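Local atomic coordinates of putative methylthioribose-1-phosphate isomerase (Pyrococcus horikoshii OT3, PDB entry 6A34), a protein that probably catalyses the interconversion of methylthioribose-1-phosphate and methylthioribulose-1-phosphate, a step of the methionine salvage pathway. Residues 113-116 / 117-121. Numbering follows the deposited sequence.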
ATOM      1  N   ILE A 113      -9.605  38.515   5.207  1.00 38.40           N
ATOM      2  CA  ILE A 113      -8.833  39.746   5.022  1.00 39.45           C
ATOM      3  C   ILE A 113      -9.634  40.760   4.186  1.00 42.26           C
ATOM      4  O   ILE A 113      -9.815  41.893   4.608  1.00 40.68           O
ATOM      5  CB  ILE A 113      -7.469  39.416   4.417  1.00 35.11           C
ATOM      6  CG1 ILE A 113      -6.671  38.570   5.413  1.00 34.39           C
ATOM      7  CG2 ILE A 113      -6.757  40.699   3.993  1.00 35.27           C
ATOM      8  CD1 ILE A 113      -5.287  38.224   4.945  1.00 37.60           C
ATOM      9  N   LYS A 114     -10.071  40.340   3.000  1.00 42.24           N
ATOM     10  CA  LYS A 114     -11.055  41.034   2.167  1.00 53.30           C
ATOM     11  C   LYS A 114     -12.131  41.717   3.039  1.00 53.33           C
ATOM     12  O   LYS A 114     -12.323  42.929   2.936  1.00 47.22           O
ATOM     13  CB  LYS A 114     -11.635  40.018   1.180  1.00 57.13           C
ATOM     14  CG  LYS A 114     -12.910  40.411   0.453  1.00 69.22           C
ATOM     15  CD  LYS A 114     -12.708  41.417  -0.650  1.00 78.54           C
ATOM     16  CE  LYS A 114     -13.733  41.273  -1.759  1.00 83.09           C
ATOM     17  NZ  LYS A 114     -13.519  42.302  -2.805  1.00 87.75           N
ATOM     18  N   LYS A 115     -12.797  40.951   3.914  1.00 50.07           N
ATOM     19  CA  LYS A 115     -13.917  41.446   4.706  1.00 46.78           C
ATOM     20  C   LYS A 115     -13.422  42.499   5.707  1.00 45.98           C
ATOM     21  O   LYS A 115     -14.088  43.490   5.936  1.00 45.66           O
ATOM     22  CB  LYS A 115     -14.624  40.317   5.474  1.00 58.47           C
ATOM     23  CG  LYS A 115     -16.126  40.490   5.708  1.00 69.63           C
ATOM     24  CD  LYS A 115     -16.649  41.919   5.513  1.00 86.99           C
ATOM     25  CE  LYS A 115     -18.155  42.041   5.398  1.00 96.79           C
ATOM     26  NZ  LYS A 115     -18.750  42.540   6.661  1.00104.59           N
ATOM     27  N   LEU A 116     -12.266  42.268   6.331  1.00 43.18           N
ATOM     28  CA  LEU A 116     -11.662  43.256   7.265  1.00 46.45           C
ATOM     29  C   LEU A 116     -11.374  44.588   6.540  1.00 45.27           C
ATOM     30  O   LEU A 116     -11.608  45.639   7.092  1.00 43.24           O
ATOM     31  CB  LEU A 116     -10.382  42.659   7.850  1.00 46.40           C
ATOM     32  CG  LEU A 116      -9.659  43.512   8.878  1.00 46.43           C
ATOM     33  CD1 LEU A 116     -10.401  43.476  10.202  1.00 48.50           C
ATOM     34  CD2 LEU A 116      -8.222  43.047   9.049  1.00 51.00           C
ATOM     35  N   VAL A 117     -10.895  44.519   5.296  1.00 39.75           N
ATOM     36  CA  VAL A 117     -10.493  45.684   4.517  1.00 45.70           C
ATOM     37  C   VAL A 117     -11.719  46.519   4.106  1.00 48.89           C
ATOM     38  O   VAL A 117     -11.663  47.741   4.213  1.00 47.73           O
ATOM     39  CB  VAL A 117      -9.693  45.254   3.279  1.00 41.67           C
ATOM     40  CG1 VAL A 117      -9.552  46.386   2.282  1.00 43.68           C
ATOM     41  CG2 VAL A 117      -8.345  44.686   3.664  1.00 41.06           C
ATOM     42  N   GLU A 118     -12.799  45.860   3.641  1.00 47.01           N
ATOM     43  CA  GLU A 118     -14.124  46.491   3.321  1.00 48.82           C
ATOM     44  C   GLU A 118     -14.758  47.195   4.545  1.00 49.83           C
ATOM     45  O   GLU A 118     -15.385  48.252   4.443  1.00 52.38           O
ATOM     46  CB  GLU A 118     -15.074  45.419   2.792  1.00 49.89           C
ATOM     47  CG  GLU A 118     -14.633  44.824   1.458  1.00 53.30           C
ATOM     48  CD  GLU A 118     -15.574  43.800   0.834  1.00 57.26           C
ATOM     49  OE1 GLU A 118     -16.393  43.195   1.573  1.00 54.21           O
ATOM     50  OE2 GLU A 118     -15.494  43.619  -0.404  1.00 62.31           O
ATOM     51  N   GLU A 119     -14.596  46.587   5.715  1.00 47.79           N
ATOM     52  CA  GLU A 119     -15.060  47.109   6.976  1.00 49.76           C
ATOM     53  C   GLU A 119     -14.243  48.352   7.389  1.00 48.63           C
ATOM     54  O   GLU A 119     -14.686  49.182   8.183  1.00 39.37           O
ATOM     55  CB  GLU A 119     -14.912  45.991   8.006  1.00 53.27           C
ATOM     56  CG  GLU A 119     -15.699  46.207   9.278  1.00 71.40           C
ATOM     57  CD  GLU A 119     -16.998  45.422   9.311  1.00 86.55           C
ATOM     58  OE1 GLU A 119     -16.971  44.214   8.945  1.00 82.39           O
ATOM     59  OE2 GLU A 119     -18.034  46.019   9.694  1.00 94.42           O
ATOM     60  N   HIS A 120     -13.001  48.449   6.905  1.00 46.88           N
ATOM     61  CA  HIS A 120     -12.092  49.496   7.330  1.00 46.07           C
ATOM     62  C   HIS A 120     -11.703  50.373   6.127  1.00 41.49           C
ATOM     63  O   HIS A 120     -10.718  51.076   6.186  1.00 43.80           O
ATOM     64  CB  HIS A 120     -10.890  48.854   8.041  1.00 45.95           C
ATOM     65  CG  HIS A 120     -11.202  48.356   9.408  1.00 50.57           C
ATOM     66  ND1 HIS A 120     -10.841  49.049  10.541  1.00 50.59           N
ATOM     67  CD2 HIS A 120     -11.846  47.246   9.835  1.00 52.86           C
ATOM     68  CE1 HIS A 120     -11.247  48.386  11.607  1.00 52.43           C
ATOM     69  NE2 HIS A 120     -11.875  47.283  11.202  1.00 48.87           N
ATOM     70  N   SER A 121     -12.487  50.327   5.045  1.00 39.67           N
ATOM     71  CA  SER A 121     -12.088  50.935   3.752  1.00 43.92           C
ATOM     72  C   SER A 121     -11.960  52.461   3.890  1.00 45.89           C
ATOM     73  O   SER A 121     -11.305  53.073   3.066  1.00 42.95           O
ATOM     74  CB  SER A 121     -13.061  50.592   2.633  1.00 38.90           C
ATOM     75  OG  SER A 121     -14.365  51.074   2.964  1.00 40.66           O
TER
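K114 and E118, one turn apart on the last part of helix 104-119, form the first of two i to i+4 salt bridges, with K114 NZ 3.4 Å from E118 OE2. The lysine bends at chi2 (75°), which swings its tail along the helix until CE lies beside the same oxygen, while the glutamate runs extended beyond CG to meet it. The stronger partner of K114 NZ is E90 of helix 82-97, a salt bridge, and Y93 adds a cation-pi contact. Next along the chain, K115 NZ reaches E119 OE1 at 3.3 Å, a weak bond between two exposed side chains; long flexible residues suit this surface, as both can bend to meet.

Beneath the charges runs the alpha-helical ladder. V117 N donates to I113 O (2.9 Å), E118 N to K114 O with an N-H...O angle of 170°, and E119 N to K115 O.

The apolar contacts lie on another face. I113 and V117 approach through their CG2 methyls (4.3 Å), and both touch F89 of helix 82-97; branched aliphatic side chains suit this buried strip. H120 CD2 lies 3.2 Å from L116 O, near the ring plane. Histidine suits the helix end: its flat ring sets a carbon edge on that carbonyl and the L116 methyl CD1, while ND1 bonds D123.

With an alanine at K114 the ammonium is gone, and E118 and E90 would probably lose their shared positive charge, and Y93 its cation. The chemistry is that of an amphipathic helix end: aliphatic groups face neighbouring helices, K115, E118 and E119 lie toward solvent, where opposite charges probably offset one another, and K114, through E90 and Y93, ties this helix to helix 82-97.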